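PDB 4H0N: DNMT2 from Spodoptera frugiperda, which probably methylates cytosine 38 in the anticodon loop of tRNA(Asp), using S-adenosyl-L-methionine as methyl donor, and probably also methylates cytosine in DNA. Local coordinates for residues 19-23 / 324-329. The protein carries 3 engineered substitutions. Numbering follows the deposited sequence.
Sequences AWKES and ISELLK
Leu328 meets the indole of Trp20 with both methyls: CD1 lies 3.6 Å from Trp20 CE3, at an oblique approach, while Leu328 CD2 sits in the ring plane, at the edge, 3.8 Å from Trp20 CZ3. The two side chains cross at about a right angle. Although the CB of Trp20 points away from 324-329, CG stands anti to the backbone N (chi1 -178°), which carries the six-membered ring round to the leucine. One turn before Leu328, Ile324 offers its CG2 branch to Ala19 CB, 3.6 Å away. Beside these apolar contacts, Ser325 turns its hydroxyl to the backbone of 19-23; Ser325 OG lies 3.4 Å from Ala19 O, a weak hydrogen bond at most, since its single proton has another acceptor within reach. Small residues at the closest CA pair, Ala19 and Ser325, accompany an axis separation of 8.1 Å, and the segments cross at -56°.

The contact joins the first helix of the Rossmann-like, class I methyltransferase fold, 15-23, which follows strand 4-9, to the C-terminal helix 321-332, bringing the two ends of the chain together against the central sheet. Ile324 and Leu328 also rest on Leu116 of strand 114-119, and the Ile324 side chain is about 7 Å from bound S-adenosyl-L-homocysteine.

Further out, Phe332 makes an edge-to-face contact with Trp20, and a weak bond from Trp20 NE1 to Gly27 O engages the indole's other end. Ser23 OG donates to Trp20 O and also pairs with Leu25 N. On the solvent side, Lys329 passes its CE 4.1 Å from Ser23 O while its NZ forms a salt bridge with Glu326 OE2, the hydrogen bond within it being weak.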
loop_
_atom_site.group_PDB
_atom_site.type_symbol
_atom_site.label_atom_id
_atom_site.label_comp_id
_atom_site.label_asym_id
_atom_site.label_seq_id
_atom_site.Cartn_x
_atom_site.Cartn_y
_atom_site.Cartn_z
ATOM N N ALA A 19 3.564 -10.608 0.654
ATOM C CA ALA A 19 4.821 -10.248 1.289
ATOM C C ALA A 19 5.335 -11.369 2.194
ATOM O O ALA A 19 6.545 -11.581 2.311
ATOM C CB ALA A 19 4.661 -8.953 2.069
ATOM N N TRP A 20 4.414 -12.085 2.827
ATOM C CA TRP A 20 4.778 -13.208 3.682
ATOM C C TRP A 20 5.485 -14.300 2.883
ATOM O O TRP A 20 6.440 -14.912 3.365
ATOM C CB TRP A 20 3.546 -13.790 4.369
ATOM C CG TRP A 20 3.892 -14.908 5.291
ATOM C CD1 TRP A 20 3.732 -16.246 5.062
ATOM C CD2 TRP A 20 4.488 -14.792 6.586
ATOM N NE1 TRP A 20 4.181 -16.965 6.140
ATOM C CE2 TRP A 20 4.654 -16.094 7.087
ATOM C CE3 TRP A 20 4.890 -13.706 7.372
ATOM C CZ2 TRP A 20 5.207 -16.345 8.340
ATOM C CZ3 TRP A 20 5.439 -13.957 8.616
ATOM C CH2 TRP A 20 5.592 -15.265 9.088
ATOM N N LYS A 21 5.011 -14.542 1.664
ATOM C CA LYS A 21 5.634 -15.516 0.777
ATOM C C LYS A 21 7.041 -15.087 0.406
ATOM O O LYS A 21 7.971 -15.883 0.461
ATOM C CB LYS A 21 4.801 -15.707 -0.490
ATOM C CG LYS A 21 3.557 -16.551 -0.296
ATOM C CD LYS A 21 2.810 -16.739 -1.614
ATOM C CE LYS A 21 1.545 -17.572 -1.424
ATOM N NZ LYS A 21 0.917 -17.948 -2.725
ATOM N N GLU A 22 7.188 -13.822 0.030
ATOM C CA GLU A 22 8.480 -13.306 -0.400
ATOM C C GLU A 22 9.544 -13.390 0.694
ATOM O O GLU A 22 10.735 -13.456 0.396
ATOM C CB GLU A 22 8.341 -11.870 -0.911
ATOM C CG GLU A 22 8.467 -11.735 -2.418
ATOM C CD GLU A 22 9.912 -11.650 -2.883
ATOM O OE1 GLU A 22 10.307 -12.448 -3.760
ATOM O OE2 GLU A 22 10.652 -10.775 -2.383
ATOM N N SER A 23 9.113 -13.406 1.952
ATOM C CA SER A 23 10.037 -13.420 3.089
ATOM C C SER A 23 10.735 -14.761 3.263
ATOM O O SER A 23 11.836 -14.824 3.810
ATOM C CB SER A 23 9.308 -13.043 4.388
ATOM O OG SER A 23 8.357 -14.029 4.764
ATOM N N ILE A 324 7.469 -4.775 3.023
ATOM C CA ILE A 324 6.908 -5.562 4.119
ATOM C C ILE A 324 7.660 -6.876 4.306
ATOM O O ILE A 324 7.897 -7.319 5.433
ATOM C CB ILE A 324 5.408 -5.828 3.911
ATOM C CG1 ILE A 324 4.642 -4.513 3.973
ATOM C CG2 ILE A 324 4.867 -6.790 4.960
ATOM C CD1 ILE A 324 3.190 -4.694 3.826
ATOM N N SER A 325 8.044 -7.482 3.190
ATOM C CA SER A 325 8.843 -8.692 3.217
ATOM C C SER A 325 10.147 -8.429 3.970
ATOM O O SER A 325 10.588 -9.247 4.786
ATOM C CB SER A 325 9.122 -9.162 1.793
ATOM O OG SER A 325 9.725 -10.442 1.789
ATOM N N GLU A 326 10.752 -7.273 3.717
ATOM C CA GLU A 326 11.981 -6.902 4.416
ATOM C C GLU A 326 11.784 -6.649 5.910
ATOM O O GLU A 326 12.667 -6.950 6.708
ATOM C CB GLU A 326 12.652 -5.703 3.743
ATOM C CG GLU A 326 13.217 -6.024 2.369
ATOM C CD GLU A 326 14.215 -7.171 2.400
ATOM O OE1 GLU A 326 15.148 -7.140 3.234
ATOM O OE2 GLU A 326 14.061 -8.113 1.593
ATOM N N LEU A 327 10.636 -6.091 6.287
ATOM C CA LEU A 327 10.337 -5.845 7.697
ATOM C C LEU A 327 9.994 -7.152 8.402
ATOM O O LEU A 327 10.354 -7.354 9.565
ATOM C CB LEU A 327 9.187 -4.847 7.848
ATOM C CG LEU A 327 9.448 -3.389 7.463
ATOM C CD1 LEU A 327 8.152 -2.611 7.446
ATOM C CD2 LEU A 327 10.433 -2.743 8.414
ATOM N N LEU A 328 9.297 -8.038 7.692
ATOM C CA LEU A 328 9.000 -9.372 8.211
ATOM C C LEU A 328 10.277 -10.136 8.551
ATOM O O LEU A 328 10.341 -10.804 9.583
ATOM C CB LEU A 328 8.138 -10.174 7.228
ATOM C CG LEU A 328 6.650 -9.818 7.169
ATOM C CD1 LEU A 328 5.970 -10.533 6.012
ATOM C CD2 LEU A 328 5.967 -10.163 8.473
ATOM N N LYS A 329 11.291 -10.032 7.693
ATOM C CA LYS A 329 12.593 -10.639 7.983
ATOM C C LYS A 329 13.177 -10.079 9.274
ATOM O O LYS A 329 13.686 -10.824 10.111
ATOM C CB LYS A 329 13.579 -10.421 6.835
ATOM C CG LYS A 329 13.210 -11.158 5.567
ATOM C CD LYS A 329 14.128 -10.782 4.420
ATOM C CE LYS A 329 13.515 -11.190 3.097
ATOM N NZ LYS A 329 14.550 -11.421 2.056
#